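Local coordinates for protein dihydropteroate synthase (Mycobacterium smegmatis, PDB 6OMZ) that probably catalyses the condensation of para-aminobenzoate with 6-hydroxymethyl-7,8-dihydropterin diphosphate to give 7,8-dihydropteroate, the immediate precursor of folate derivatives, at residues Thr20-Met25 against Asp278-Leu283; Gly131-Leu136 against Val181-Glu186; His157-Tyr162 against Ala202-Ala207; His210-Leu215 against Val220-Gly225; Arg230-Leu235 against Ala254-Leu259. The protein carries 1 engineered substitution. All coordinates share one frame; numbering follows the deposited sequence. Where two conformers were deposited one is given.

Overall arrangement
From the N terminus, residues 20-25 open contact 1, which closes when helix 273-287 packs on the start of strand 23-29 and the residue before it; the other four contacts nest within this loop. Contact 2 sets helix 132-139 against the turn after helix 165-182. Contact 3 opens inside it, in the loop before helix 165-182, and closes beyond it on helix 202-210, so the two cross, with centres 28 Å apart. Contact 4 follows as a short closure between helix 212-216 and strand 223-224, and contact 5, next in series, joins helices 230-235 and 250-262. It also touches the helix of contact 3 and helix 273-287 of contact 1, all within the TIM barrel.

Contact 1: Thr20-Met25 against Asp278-Leu283; sequences TPVQVM and DALKVL. With EDO (1,2-ethanediol), chain F.
Leu-280 projects from its helix between Val-22 and Val-24, and these three side chains make up the whole contact, which buries 107 Å². More than half of that area belongs to Leu-280. Its CD1 methyl does most of the touching, lying 3.6 Å from Val-22 CG1 and 3.6 Å from Val-24 CG2. The second branch adds a flank to one valine, with Leu-280 CD2 3.8 Å from Val-22 CG1, so that a single methyl of Val-22 meets both arms of the leucine fork. That methyl is brought forward by a chi1 of 57°, which sets CG1 between the backbone N and the carbonyl carbon. The side chains of Val-22 and Leu-280 cross at about a right angle, whereas Val-24 and Leu-280 pass alongside each other in opposite directions.

Strand 23-29 is the first and helix 273-287 the last element of the TIM barrel, so the contact lays the final helix against the outside of the first strand, at Val-24, and the residue leading into it, Val-22. Backbone hydrogen bonds between Gln-23 and Val-268 and between Val-24 and Ile-61 tie the strand to its neighbours 267-270 and 61-65, and Ala-261 of helix 250-262 touches both Val-22 and Leu-280. Lys-281, next along the helix, donates a 2.8 Å hydrogen bond from NZ to O2 of an ethanediol that probably came from the crystallisation liquor. Across the two segments no hydrogen bond forms: methyl meets methyl, which implies that the fit rests on dispersion and the exclusion of water rather than on directional bonding.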
# COMPACT_ATOMS: atom_id res chain seq x y z
N THR A 20 -3.82 20.18 -3.55
CA THR A 20 -3.76 18.73 -3.75
C THR A 20 -2.76 18.08 -2.80
O THR A 20 -1.61 17.82 -3.17
CB THR A 20 -3.40 18.37 -5.20
OG1 THR A 20 -2.41 19.28 -5.69
CG2 THR A 20 -4.63 18.45 -6.09
N PRO A 21 -3.18 17.82 -1.56
CA PRO A 21 -2.27 17.25 -0.57
C PRO A 21 -2.15 15.74 -0.73
O PRO A 21 -3.06 15.06 -1.21
CB PRO A 21 -2.94 17.60 0.76
CG PRO A 21 -4.40 17.56 0.44
CD PRO A 21 -4.53 18.04 -1.01
N VAL A 22 -1.00 15.22 -0.28
CA VAL A 22 -0.78 13.78 -0.30
C VAL A 22 -1.78 13.08 0.62
O VAL A 22 -2.04 13.53 1.74
CB VAL A 22 0.68 13.47 0.08
CG1 VAL A 22 1.01 14.05 1.44
CG2 VAL A 22 0.93 11.97 0.06
N GLN A 23 -2.34 11.98 0.14
CA GLN A 23 -3.24 11.16 0.95
C GLN A 23 -2.42 10.23 1.83
O GLN A 23 -1.60 9.46 1.33
CB GLN A 23 -4.17 10.35 0.05
CG GLN A 23 -4.95 11.20 -0.94
CD GLN A 23 -5.95 12.10 -0.26
OE1 GLN A 23 -5.74 13.31 -0.15
NE2 GLN A 23 -7.03 11.52 0.23
N VAL A 24 -2.66 10.27 3.13
CA VAL A 24 -2.01 9.33 4.04
C VAL A 24 -2.92 8.12 4.21
O VAL A 24 -4.04 8.24 4.71
CB VAL A 24 -1.67 9.99 5.38
CG1 VAL A 24 -1.15 8.95 6.38
CG2 VAL A 24 -0.60 11.05 5.16
N MET A 25 -2.43 6.95 3.80
CA MET A 25 -3.16 5.70 3.89
C MET A 25 -2.61 4.91 5.07
O MET A 25 -1.48 4.41 5.02
CB MET A 25 -3.04 4.93 2.58
CG MET A 25 -3.65 3.53 2.59
SD MET A 25 -3.23 2.61 1.10
CE MET A 25 -4.32 3.38 -0.11
N ASP A 278 3.00 14.00 11.32
CA ASP A 278 3.94 14.96 11.92
C ASP A 278 4.90 15.49 10.86
O ASP A 278 5.17 16.70 10.78
CB ASP A 278 4.77 14.30 13.03
CG ASP A 278 3.99 14.00 14.30
OD1 ASP A 278 2.78 14.31 14.42
OD2 ASP A 278 4.64 13.43 15.22
N ALA A 279 5.48 14.59 10.07
CA ALA A 279 6.48 14.97 9.08
C ALA A 279 5.88 15.86 8.00
O ALA A 279 6.49 16.84 7.57
CB ALA A 279 7.09 13.71 8.48
N LEU A 280 4.66 15.54 7.56
CA LEU A 280 4.02 16.35 6.54
C LEU A 280 3.57 17.70 7.09
O LEU A 280 3.50 18.67 6.33
CB LEU A 280 2.84 15.58 5.94
CG LEU A 280 3.27 14.37 5.11
CD1 LEU A 280 2.09 13.47 4.85
CD2 LEU A 280 3.93 14.81 3.78
N LYS A 281 3.26 17.78 8.39
CA LYS A 281 2.98 19.08 8.97
C LYS A 281 4.23 19.96 8.98
O LYS A 281 4.14 21.18 8.80
CB LYS A 281 2.42 18.93 10.40
CG LYS A 281 0.97 18.40 10.44
CD LYS A 281 0.48 18.17 11.88
CE LYS A 281 -1.00 17.71 11.88
NZ LYS A 281 -1.41 17.22 13.22
N VAL A 282 5.41 19.37 9.22
CA VAL A 282 6.65 20.13 9.13
C VAL A 282 6.86 20.63 7.70
O VAL A 282 7.17 21.80 7.48
CB VAL A 282 7.84 19.29 9.64
CG1 VAL A 282 9.16 19.96 9.28
CG2 VAL A 282 7.74 19.05 11.15
N LEU A 283 6.70 19.74 6.72
CA LEU A 283 6.85 20.15 5.33
C LEU A 283 5.91 21.31 4.99
O LEU A 283 6.32 22.28 4.34
CB LEU A 283 6.59 18.96 4.40
CG LEU A 283 6.64 19.25 2.90
CD1 LEU A 283 8.03 19.72 2.51
CD2 LEU A 283 6.25 17.99 2.11
C1 EDO F . -3.87 14.71 14.38
O1 EDO F . -3.47 15.74 15.28
C2 EDO F . -4.64 15.29 13.21
O2 EDO F . -3.74 16.01 12.35

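Contact 2: Gly131-Leu136 against Val181-Glu186; sequences GMAGVL and VTAGVE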
# COMPACT_ATOMS: atom_id res chain seq x y z
N GLY A 131 -10.17 -12.42 -12.71
CA GLY A 131 -11.45 -11.80 -12.47
C GLY A 131 -11.40 -10.43 -11.83
O GLY A 131 -12.45 -9.78 -11.72
N MET A 132 -10.22 -9.97 -11.39
CA MET A 132 -10.15 -8.70 -10.68
C MET A 132 -10.54 -7.54 -11.58
O MET A 132 -11.30 -6.65 -11.16
CB MET A 132 -8.75 -8.49 -10.11
CG MET A 132 -8.65 -7.29 -9.14
SD MET A 132 -9.61 -7.50 -7.63
CE MET A 132 -8.45 -8.42 -6.60
N ALA A 133 -10.04 -7.51 -12.82
CA ALA A 133 -10.36 -6.39 -13.70
C ALA A 133 -11.87 -6.26 -13.89
O ALA A 133 -12.41 -5.14 -13.87
CB ALA A 133 -9.66 -6.55 -15.05
N GLY A 134 -12.57 -7.38 -14.05
CA GLY A 134 -14.01 -7.32 -14.24
C GLY A 134 -14.74 -6.82 -13.00
O GLY A 134 -15.74 -6.09 -13.11
N VAL A 135 -14.26 -7.19 -11.82
CA VAL A 135 -14.84 -6.66 -10.59
C VAL A 135 -14.72 -5.14 -10.55
O VAL A 135 -15.69 -4.42 -10.30
CB VAL A 135 -14.18 -7.31 -9.36
CG1 VAL A 135 -14.56 -6.56 -8.09
CG2 VAL A 135 -14.57 -8.77 -9.24
N LEU A 136 -13.51 -4.63 -10.83
CA LEU A 136 -13.29 -3.18 -10.79
C LEU A 136 -14.03 -2.46 -11.90
O LEU A 136 -14.55 -1.36 -11.69
CB LEU A 136 -11.79 -2.87 -10.88
CG LEU A 136 -11.04 -2.82 -9.54
CD1 LEU A 136 -11.61 -1.70 -8.65
CD2 LEU A 136 -11.09 -4.16 -8.84
N VAL A 181 -7.80 -0.71 -18.60
CA VAL A 181 -8.65 0.08 -19.49
C VAL A 181 -9.32 -0.81 -20.54
O VAL A 181 -10.51 -0.66 -20.83
CB VAL A 181 -7.84 1.22 -20.12
CG1 VAL A 181 -8.68 1.99 -21.14
CG2 VAL A 181 -7.35 2.17 -19.04
N THR A 182 -8.57 -1.75 -21.11
CA THR A 182 -9.15 -2.69 -22.07
C THR A 182 -10.31 -3.48 -21.47
O THR A 182 -11.31 -3.76 -22.14
CB THR A 182 -8.07 -3.64 -22.59
OG1 THR A 182 -7.14 -2.89 -23.38
CG2 THR A 182 -8.67 -4.76 -23.43
N ALA A 183 -10.20 -3.82 -20.18
CA ALA A 183 -11.26 -4.53 -19.48
C ALA A 183 -12.43 -3.63 -19.11
O ALA A 183 -13.43 -4.14 -18.58
CB ALA A 183 -10.69 -5.17 -18.21
N GLY A 184 -12.35 -2.32 -19.34
CA GLY A 184 -13.45 -1.41 -19.08
C GLY A 184 -13.29 -0.54 -17.85
O GLY A 184 -14.23 0.19 -17.50
N VAL A 185 -12.15 -0.58 -17.17
CA VAL A 185 -11.89 0.36 -16.09
C VAL A 185 -11.59 1.72 -16.69
O VAL A 185 -10.85 1.84 -17.68
CB VAL A 185 -10.74 -0.15 -15.20
CG1 VAL A 185 -10.43 0.86 -14.08
CG2 VAL A 185 -11.09 -1.50 -14.60
N GLU A 186 -12.16 2.77 -16.11
CA GLU A 186 -11.90 4.11 -16.64
C GLU A 186 -10.49 4.54 -16.25
O GLU A 186 -10.06 4.31 -15.11
CB GLU A 186 -12.92 5.12 -16.13
CG GLU A 186 -14.38 4.79 -16.49
CD GLU A 186 -14.70 4.95 -17.97
OE1 GLU A 186 -15.79 4.49 -18.39
OE2 GLU A 186 -13.88 5.53 -18.71
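The backbones approach at two places, with the CA atoms of Ala-133 and Ala-183 6.1 Å apart and those of Leu-136 and Val-185 6.5 Å apart, where helix 132-139 faces the turn that follows helix 165-182. The two alanines meet through their methyls, Ala-133 CB standing 3.6 Å from Ala-183 CB, and side chains this small permit a close backbone approach. One helical turn beyond Ala-133, Leu-136 is met by a single branch of Val-185: its CG2 lies 4.0 Å from Leu-136 CB and 3.9 Å from Ala-133 O. A chi1 of 178° turns CG1 anti to the backbone N and places this CG2 beside it.

Between Ala-183 and Val-185 the chain leaves helix 165-182 through a Schellman motif. Gly-184 has positive phi (106°), and its N donates to Val-181 O at 2.9 Å. The turn brings Val-185 back against helix 132-139 on the outer side of the TIM barrel. Leu-136 offers its CB here while the rest of its side chain leads away, reaching Val-120 of strand 119-122. The Trp-143 side chain, from strand 143-146, touches Ala-133, Leu-136 and Val-185.

Contact 3: His157-Tyr162 against Ala202-Ala207; sequences HRVPGY and AEHNWA. With EDO (1,2-ethanediol), chain M.
His-204 and Tyr-162 form a T-shaped (edge-to-face) aromatic pair that joins the first turn of helix 202-210 to the loop between strand 143-146 and helix 165-182 of the TIM barrel. The ring planes stand at 82°, with centroids 4.9 Å apart.

The histidine can be followed outward from its backbone. Its CB points toward the loop, and CG lies anti to the carbonyl carbon (chi1 -69°), beside the backbone N. Beyond CG the imidazole presents one face to the tyrosine edge. ND1, which is hydrogen-bonded to a residue adjoining the segments, lies 3.8 Å from Tyr-162 CE2. CE1 makes the nearest approach, 3.4 Å from Tyr-162 CD2, and also receives Val-159: the CG1 methyl of Val-159 arrives in the imidazole plane, 3.8 Å from His-204 CE1. Thus CE1 has a tyrosine edge over the ring face and a valine methyl at the rim.

The tyrosine hydroxyl reaches beyond the imidazole, hydrogen-bonded to Ala-199 O, which fixes the far end of the tyrosine while its CD2-CE2 edge rests on the histidine. Elsewhere in the loop, Gly-161 N donates to O1 of an ethanediol. At the other ring nitrogen, His-204 NE2 is hydrogen-bonded, at 2.9 Å, to a water that donates to Tyr-162 O at 3.2 Å.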
# COMPACT_ATOMS: atom_id res chain seq x y z
N HIS A 157 9.14 -14.31 -4.37
CA HIS A 157 9.91 -13.15 -3.92
C HIS A 157 11.31 -13.09 -4.52
O HIS A 157 12.06 -12.17 -4.21
CB HIS A 157 10.02 -13.13 -2.39
CG HIS A 157 8.76 -12.74 -1.70
ND1 HIS A 157 7.81 -13.66 -1.32
CD2 HIS A 157 8.27 -11.53 -1.34
CE1 HIS A 157 6.79 -13.04 -0.75
NE2 HIS A 157 7.05 -11.74 -0.74
N ARG A 158 11.68 -14.06 -5.36
CA ARG A 158 13.02 -14.05 -5.94
C ARG A 158 13.22 -12.82 -6.82
O ARG A 158 12.40 -12.52 -7.69
CB ARG A 158 13.24 -15.33 -6.74
CG ARG A 158 14.63 -15.46 -7.35
CD ARG A 158 14.83 -16.87 -7.89
NE ARG A 158 15.18 -17.83 -6.85
CZ ARG A 158 15.30 -19.14 -7.05
NH1 ARG A 158 15.08 -19.64 -8.26
NH2 ARG A 158 15.63 -19.95 -6.05
N VAL A 159 14.34 -12.13 -6.61
CA VAL A 159 14.63 -10.92 -7.38
C VAL A 159 15.02 -11.29 -8.81
O VAL A 159 15.99 -12.02 -9.02
CB VAL A 159 15.74 -10.11 -6.70
CG1 VAL A 159 16.15 -8.92 -7.57
CG2 VAL A 159 15.28 -9.65 -5.32
N PRO A 160 14.29 -10.81 -9.81
CA PRO A 160 14.64 -11.11 -11.20
C PRO A 160 15.80 -10.24 -11.68
O PRO A 160 16.28 -9.36 -10.98
CB PRO A 160 13.35 -10.78 -11.97
CG PRO A 160 12.69 -9.72 -11.14
CD PRO A 160 13.09 -9.96 -9.71
N GLY A 161 16.27 -10.56 -12.88
CA GLY A 161 17.27 -9.74 -13.52
C GLY A 161 16.64 -8.60 -14.29
O GLY A 161 16.08 -8.81 -15.37
N TYR A 162 16.68 -7.40 -13.72
CA TYR A 162 16.29 -6.20 -14.45
C TYR A 162 17.49 -5.65 -15.21
O TYR A 162 18.58 -5.51 -14.64
CB TYR A 162 15.80 -5.12 -13.48
CG TYR A 162 14.72 -5.55 -12.52
CD1 TYR A 162 13.37 -5.50 -12.89
CD2 TYR A 162 15.04 -5.97 -11.24
CE1 TYR A 162 12.37 -5.89 -11.98
CE2 TYR A 162 14.05 -6.35 -10.34
CZ TYR A 162 12.73 -6.31 -10.72
OH TYR A 162 11.76 -6.69 -9.80
N ALA A 202 17.34 -3.44 -2.06
CA ALA A 202 17.41 -2.08 -1.51
C ALA A 202 17.84 -1.08 -2.58
O ALA A 202 17.27 0.01 -2.68
CB ALA A 202 18.38 -2.04 -0.33
N GLU A 203 18.86 -1.43 -3.37
CA GLU A 203 19.33 -0.50 -4.40
C GLU A 203 18.28 -0.26 -5.48
O GLU A 203 18.16 0.86 -6.00
CB GLU A 203 20.63 -1.02 -5.01
CG GLU A 203 21.83 -0.92 -4.07
CD GLU A 203 21.99 -2.17 -3.20
OE1 GLU A 203 21.07 -3.02 -3.16
OE2 GLU A 203 23.06 -2.30 -2.57
N HIS A 204 17.52 -1.30 -5.83
CA HIS A 204 16.37 -1.09 -6.72
C HIS A 204 15.41 -0.07 -6.14
O HIS A 204 14.94 0.84 -6.84
CB HIS A 204 15.65 -2.41 -6.97
CG HIS A 204 16.42 -3.40 -7.78
ND1 HIS A 204 16.22 -4.76 -7.68
CD2 HIS A 204 17.39 -3.23 -8.72
CE1 HIS A 204 17.03 -5.39 -8.51
NE2 HIS A 204 17.75 -4.49 -9.15
N ASN A 205 15.09 -0.20 -4.85
CA ASN A 205 14.14 0.70 -4.20
C ASN A 205 14.59 2.16 -4.29
O ASN A 205 13.79 3.05 -4.60
CB ASN A 205 13.95 0.29 -2.74
CG ASN A 205 13.11 -0.96 -2.58
OD1 ASN A 205 12.55 -1.49 -3.55
ND2 ASN A 205 13.00 -1.44 -1.35
N TRP A 206 15.87 2.41 -4.01
CA TRP A 206 16.34 3.79 -3.99
C TRP A 206 16.36 4.38 -5.40
O TRP A 206 16.08 5.57 -5.58
CB TRP A 206 17.72 3.88 -3.34
CG TRP A 206 17.69 3.59 -1.84
CD1 TRP A 206 18.35 2.59 -1.19
CD2 TRP A 206 16.95 4.31 -0.84
NE1 TRP A 206 18.06 2.63 0.16
CE2 TRP A 206 17.21 3.68 0.40
CE3 TRP A 206 16.10 5.43 -0.87
CZ2 TRP A 206 16.65 4.13 1.61
CZ3 TRP A 206 15.55 5.88 0.34
CH2 TRP A 206 15.81 5.22 1.55
N ALA A 207 16.68 3.56 -6.41
CA ALA A 207 16.57 4.06 -7.78
C ALA A 207 15.12 4.39 -8.13
O ALA A 207 14.85 5.42 -8.76
CB ALA A 207 17.14 3.05 -8.79
C1 EDO M . 13.86 -12.67 -15.71
O1 EDO M . 15.04 -12.23 -15.04
C2 EDO M . 12.73 -11.67 -15.51
O2 EDO M . 12.89 -10.55 -16.40
O HOH W 1 19.28 -4.57 -11.65

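Contact 4: His210-Leu215 against Val220-Gly225; sequences HALPDL and VPVLVG. With PMM (pterin-6-yl-methyl-monophosphate), chain D.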
# COMPACT_ATOMS: atom_id res chain seq x y z
N HIS A 210 14.25 7.67 -6.25
CA HIS A 210 14.84 8.83 -6.92
C HIS A 210 14.12 9.14 -8.22
O HIS A 210 14.02 10.32 -8.62
CB HIS A 210 16.32 8.61 -7.19
CG HIS A 210 16.97 9.80 -7.84
ND1 HIS A 210 17.10 9.93 -9.20
CD2 HIS A 210 17.48 10.94 -7.30
CE1 HIS A 210 17.69 11.08 -9.48
NE2 HIS A 210 17.93 11.71 -8.34
N ALA A 211 13.61 8.11 -8.90
CA ALA A 211 12.89 8.29 -10.15
C ALA A 211 11.40 8.50 -9.94
O ALA A 211 10.65 8.46 -10.92
CB ALA A 211 13.13 7.09 -11.07
N LEU A 212 10.96 8.72 -8.70
CA LEU A 212 9.55 8.99 -8.46
C LEU A 212 8.97 10.09 -9.35
O LEU A 212 7.87 9.89 -9.88
CB LEU A 212 9.33 9.30 -6.96
CG LEU A 212 7.90 9.53 -6.48
CD1 LEU A 212 6.98 8.37 -6.89
CD2 LEU A 212 7.88 9.72 -4.95
N PRO A 213 9.64 11.24 -9.57
CA PRO A 213 9.07 12.23 -10.51
C PRO A 213 8.77 11.66 -11.89
O PRO A 213 7.75 12.03 -12.50
CB PRO A 213 10.15 13.31 -10.58
CG PRO A 213 10.87 13.20 -9.27
CD PRO A 213 10.88 11.74 -8.94
N ASP A 214 9.64 10.78 -12.40
CA ASP A 214 9.38 10.13 -13.69
C ASP A 214 8.06 9.38 -13.66
O ASP A 214 7.26 9.45 -14.60
CB ASP A 214 10.51 9.17 -14.04
CG ASP A 214 11.75 9.86 -14.56
OD1 ASP A 214 11.73 11.10 -14.70
OD2 ASP A 214 12.75 9.15 -14.83
N LEU A 215 7.82 8.63 -12.58
CA LEU A 215 6.60 7.85 -12.50
C LEU A 215 5.39 8.75 -12.27
O LEU A 215 4.32 8.53 -12.86
CB LEU A 215 6.75 6.80 -11.38
CG LEU A 215 5.88 5.55 -11.38
CD1 LEU A 215 6.09 4.68 -12.64
CD2 LEU A 215 6.17 4.73 -10.13
N VAL A 220 -0.58 9.20 -14.03
CA VAL A 220 -1.33 8.25 -13.21
C VAL A 220 -0.94 8.51 -11.76
O VAL A 220 0.26 8.57 -11.45
CB VAL A 220 -1.03 6.79 -13.60
CG1 VAL A 220 -1.93 5.84 -12.82
CG2 VAL A 220 -1.21 6.60 -15.12
N PRO A 221 -1.90 8.67 -10.84
CA PRO A 221 -1.55 8.88 -9.42
C PRO A 221 -0.66 7.77 -8.90
O PRO A 221 -0.85 6.60 -9.23
CB PRO A 221 -2.91 8.88 -8.71
CG PRO A 221 -3.89 9.29 -9.77
CD PRO A 221 -3.36 8.76 -11.08
N VAL A 222 0.34 8.15 -8.10
CA VAL A 222 1.34 7.22 -7.60
C VAL A 222 1.21 7.09 -6.08
O VAL A 222 1.25 8.09 -5.36
CB VAL A 222 2.77 7.66 -7.96
CG1 VAL A 222 3.78 6.67 -7.37
CG2 VAL A 222 2.94 7.74 -9.49
N LEU A 223 1.09 5.85 -5.61
CA LEU A 223 1.14 5.52 -4.19
C LEU A 223 2.49 4.90 -3.88
O LEU A 223 2.98 4.07 -4.65
CB LEU A 223 0.02 4.53 -3.83
CG LEU A 223 -0.01 3.91 -2.43
CD1 LEU A 223 -0.29 4.98 -1.38
CD2 LEU A 223 -1.07 2.80 -2.36
N VAL A 224 3.09 5.29 -2.75
CA VAL A 224 4.38 4.76 -2.31
C VAL A 224 4.18 4.00 -1.01
O VAL A 224 3.59 4.52 -0.06
CB VAL A 224 5.40 5.90 -2.11
CG1 VAL A 224 6.66 5.37 -1.45
CG2 VAL A 224 5.72 6.56 -3.43
N GLY A 225 4.70 2.77 -0.95
CA GLY A 225 4.69 2.03 0.30
C GLY A 225 6.08 1.61 0.74
O GLY A 225 6.61 0.60 0.27
N5 PMM D . 3.03 -3.40 1.02
C6 PMM D . 2.41 -4.40 1.68
C7 PMM D . 1.06 -4.63 1.50
N8 PMM D . 0.28 -3.94 0.67
N1 PMM D . 0.11 -2.31 -0.90
C2 PMM D . 0.66 -1.35 -1.64
N2 PMM D . -0.07 -0.72 -2.56
N3 PMM D . 1.98 -1.00 -1.54
C4 PMM D . 2.89 -1.58 -0.68
O4 PMM D . 4.05 -1.19 -0.63
C4A PMM D . 2.32 -2.66 0.15
C8A PMM D . 0.92 -2.97 -0.00
C9 PMM D . 3.28 -5.30 2.52
O10 PMM D . 3.76 -4.57 3.68
PA PMM D . 3.08 -4.51 5.16
O1P PMM D . 3.95 -3.59 5.94
O2P PMM D . 1.65 -3.98 5.03
O3P PMM D . 3.05 -5.92 5.74
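Val-222 projects between Leu-212 and Leu-215, its two methyls fitting different hollows of the helix surface. The CG1 methyl enters the dip between the leucines, 3.7 Å from Leu-212 CD1 and 4.1 Å from Leu-215 CD2. CG2 drops over the backbone instead, 3.7 Å from Leu-215 O, with its flank against Leu-215 CG. The next bump is Val-224, whose CG2 fits the fork of Leu-212 at 4.1 Å from both Leu-212 CD1 and Leu-212 CD2. That fork faces the two valines with its CG trans to the backbone N (chi1 -176°). Leu-212 and Val-222 run alongside each other in opposing senses, while Leu-215 lies nearly perpendicular to Val-222.

This is helix-on-strand packing on the outside of the TIM barrel. Pro-221 and Leu-223 share backbone hydrogen bonds with Ile-192 of strand 190-193; Val-222 and Val-224 share them with Gly-267 of strand 267-270. In alternation, Leu-223 points the other way, into the ligand pocket, where its CD2 lies 3.7 Å from N2 of the bound pterin-6-yl-methyl-monophosphate. Gly-225 O accepts a hydrogen bond from Lys-229 NZ, which also bonds the ligand.

Contact 5: Arg230-Leu235 against Ala254-Leu259; sequences RFLGTL and AVISVL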
# COMPACT_ATOMS: atom_id res chain seq x y z
N ARG A 230 12.17 -3.91 4.40
CA ARG A 230 13.48 -4.50 4.68
C ARG A 230 14.62 -3.57 4.30
O ARG A 230 15.65 -3.55 4.99
CB ARG A 230 13.59 -5.84 3.94
CG ARG A 230 14.85 -6.64 4.28
CD ARG A 230 14.77 -8.11 3.77
NE ARG A 230 14.74 -8.21 2.31
CZ ARG A 230 15.82 -8.31 1.54
NH1 ARG A 230 17.03 -8.33 2.07
NH2 ARG A 230 15.68 -8.39 0.22
N PHE A 231 14.49 -2.81 3.20
CA PHE A 231 15.59 -1.92 2.80
C PHE A 231 15.85 -0.82 3.83
O PHE A 231 16.98 -0.33 3.91
CB PHE A 231 15.34 -1.32 1.40
CG PHE A 231 14.37 -0.14 1.34
CD1 PHE A 231 13.06 -0.24 1.80
CD2 PHE A 231 14.76 1.04 0.70
CE1 PHE A 231 12.18 0.82 1.69
CE2 PHE A 231 13.88 2.12 0.58
CZ PHE A 231 12.58 2.00 1.07
N LEU A 232 14.86 -0.46 4.65
CA LEU A 232 15.14 0.47 5.74
C LEU A 232 15.91 -0.21 6.86
O LEU A 232 16.77 0.41 7.49
CB LEU A 232 13.84 1.08 6.26
CG LEU A 232 13.05 1.85 5.21
CD1 LEU A 232 11.82 2.50 5.84
CD2 LEU A 232 13.94 2.89 4.54
N GLY A 233 15.63 -1.50 7.11
CA GLY A 233 16.46 -2.24 8.05
C GLY A 233 17.91 -2.30 7.59
O GLY A 233 18.83 -2.20 8.41
N THR A 234 18.11 -2.40 6.28
CA THR A 234 19.45 -2.45 5.69
C THR A 234 20.12 -1.09 5.76
O THR A 234 21.28 -0.98 6.17
CB THR A 234 19.34 -2.91 4.23
OG1 THR A 234 18.77 -4.22 4.19
CG2 THR A 234 20.71 -2.92 3.56
N LEU A 235 19.40 -0.04 5.36
CA LEU A 235 19.95 1.32 5.41
C LEU A 235 20.47 1.67 6.79
O LEU A 235 21.54 2.30 6.93
CB LEU A 235 18.87 2.32 5.01
CG LEU A 235 19.31 3.78 4.93
CD1 LEU A 235 20.18 4.01 3.70
CD2 LEU A 235 18.11 4.73 4.95
N ALA A 254 8.94 8.11 7.84
CA ALA A 254 8.31 9.43 7.81
C ALA A 254 9.06 10.38 6.88
O ALA A 254 8.43 11.22 6.22
CB ALA A 254 8.24 10.00 9.22
N VAL A 255 10.39 10.30 6.85
CA VAL A 255 11.16 11.12 5.92
C VAL A 255 10.82 10.75 4.47
O VAL A 255 10.68 11.63 3.61
CB VAL A 255 12.67 10.98 6.20
CG1 VAL A 255 13.49 11.72 5.14
CG2 VAL A 255 12.99 11.51 7.59
N ILE A 256 10.65 9.46 4.18
CA ILE A 256 10.23 9.06 2.84
C ILE A 256 8.86 9.67 2.50
O ILE A 256 8.64 10.12 1.38
CB ILE A 256 10.24 7.53 2.72
CG1 ILE A 256 11.70 7.07 2.59
CG2 ILE A 256 9.39 7.06 1.53
CD1 ILE A 256 11.89 5.57 2.54
N SER A 257 7.94 9.71 3.47
CA SER A 257 6.65 10.36 3.20
C SER A 257 6.85 11.80 2.74
O SER A 257 6.21 12.25 1.78
CB SER A 257 5.74 10.31 4.42
OG SER A 257 5.30 8.99 4.70
N VAL A 258 7.75 12.53 3.40
CA VAL A 258 8.01 13.92 3.05
C VAL A 258 8.63 14.03 1.66
O VAL A 258 8.22 14.87 0.84
CB VAL A 258 8.88 14.59 4.12
CG1 VAL A 258 9.50 15.89 3.59
CG2 VAL A 258 8.04 14.87 5.34
N LEU A 259 9.64 13.21 1.37
CA LEU A 259 10.29 13.30 0.06
C LEU A 259 9.35 12.84 -1.04
O LEU A 259 9.32 13.41 -2.13
CB LEU A 259 11.59 12.49 0.06
CG LEU A 259 12.72 13.03 0.95
CD1 LEU A 259 13.91 12.09 0.97
CD2 LEU A 259 13.16 14.42 0.50
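Leu-232 and Ile-256 mark the nearest backbone approach of the two helical segments, yet their CA atoms remain 10.3 Å apart, so the gap is spanned by side chains alone. Both backbones are regular helix, as the bonds from Thr-234 N to Arg-230 O and from Val-258 N to Ala-254 O indicate, and the contact buries just 84 Å².

A single methyl carries one side of it. Ile-256 CD1 lies 3.9 Å from Phe-231 CZ and likewise 3.9 Å from Leu-232 CD2, touching two consecutive residues of the shorter helix. It gets there because the isoleucine chain is extended beyond CB, with chi2 at 177°, which extends CD1 away from its own helix. The phenylalanine and isoleucine reach toward each other from their two helices, the methyl meeting the ring at CZ. Leu-232 also packs on its neighbour: its CD2 stands 3.8 Å above one face of the Phe-231 ring, offset toward the rim. The three apolar ends thus form a small buried cluster.

Helix 230-235 follows strand 223-224 in the TIM barrel, and the Phe-231 side chain lies about 9 Å from the bound pterin-6-yl-methyl-monophosphate. Its ring also meets Trp-206 and Leu-209 of helix 202-210, while from helix 250-262 Ser-257 packs on strand 267-270 and Val-258 on helix 273-287.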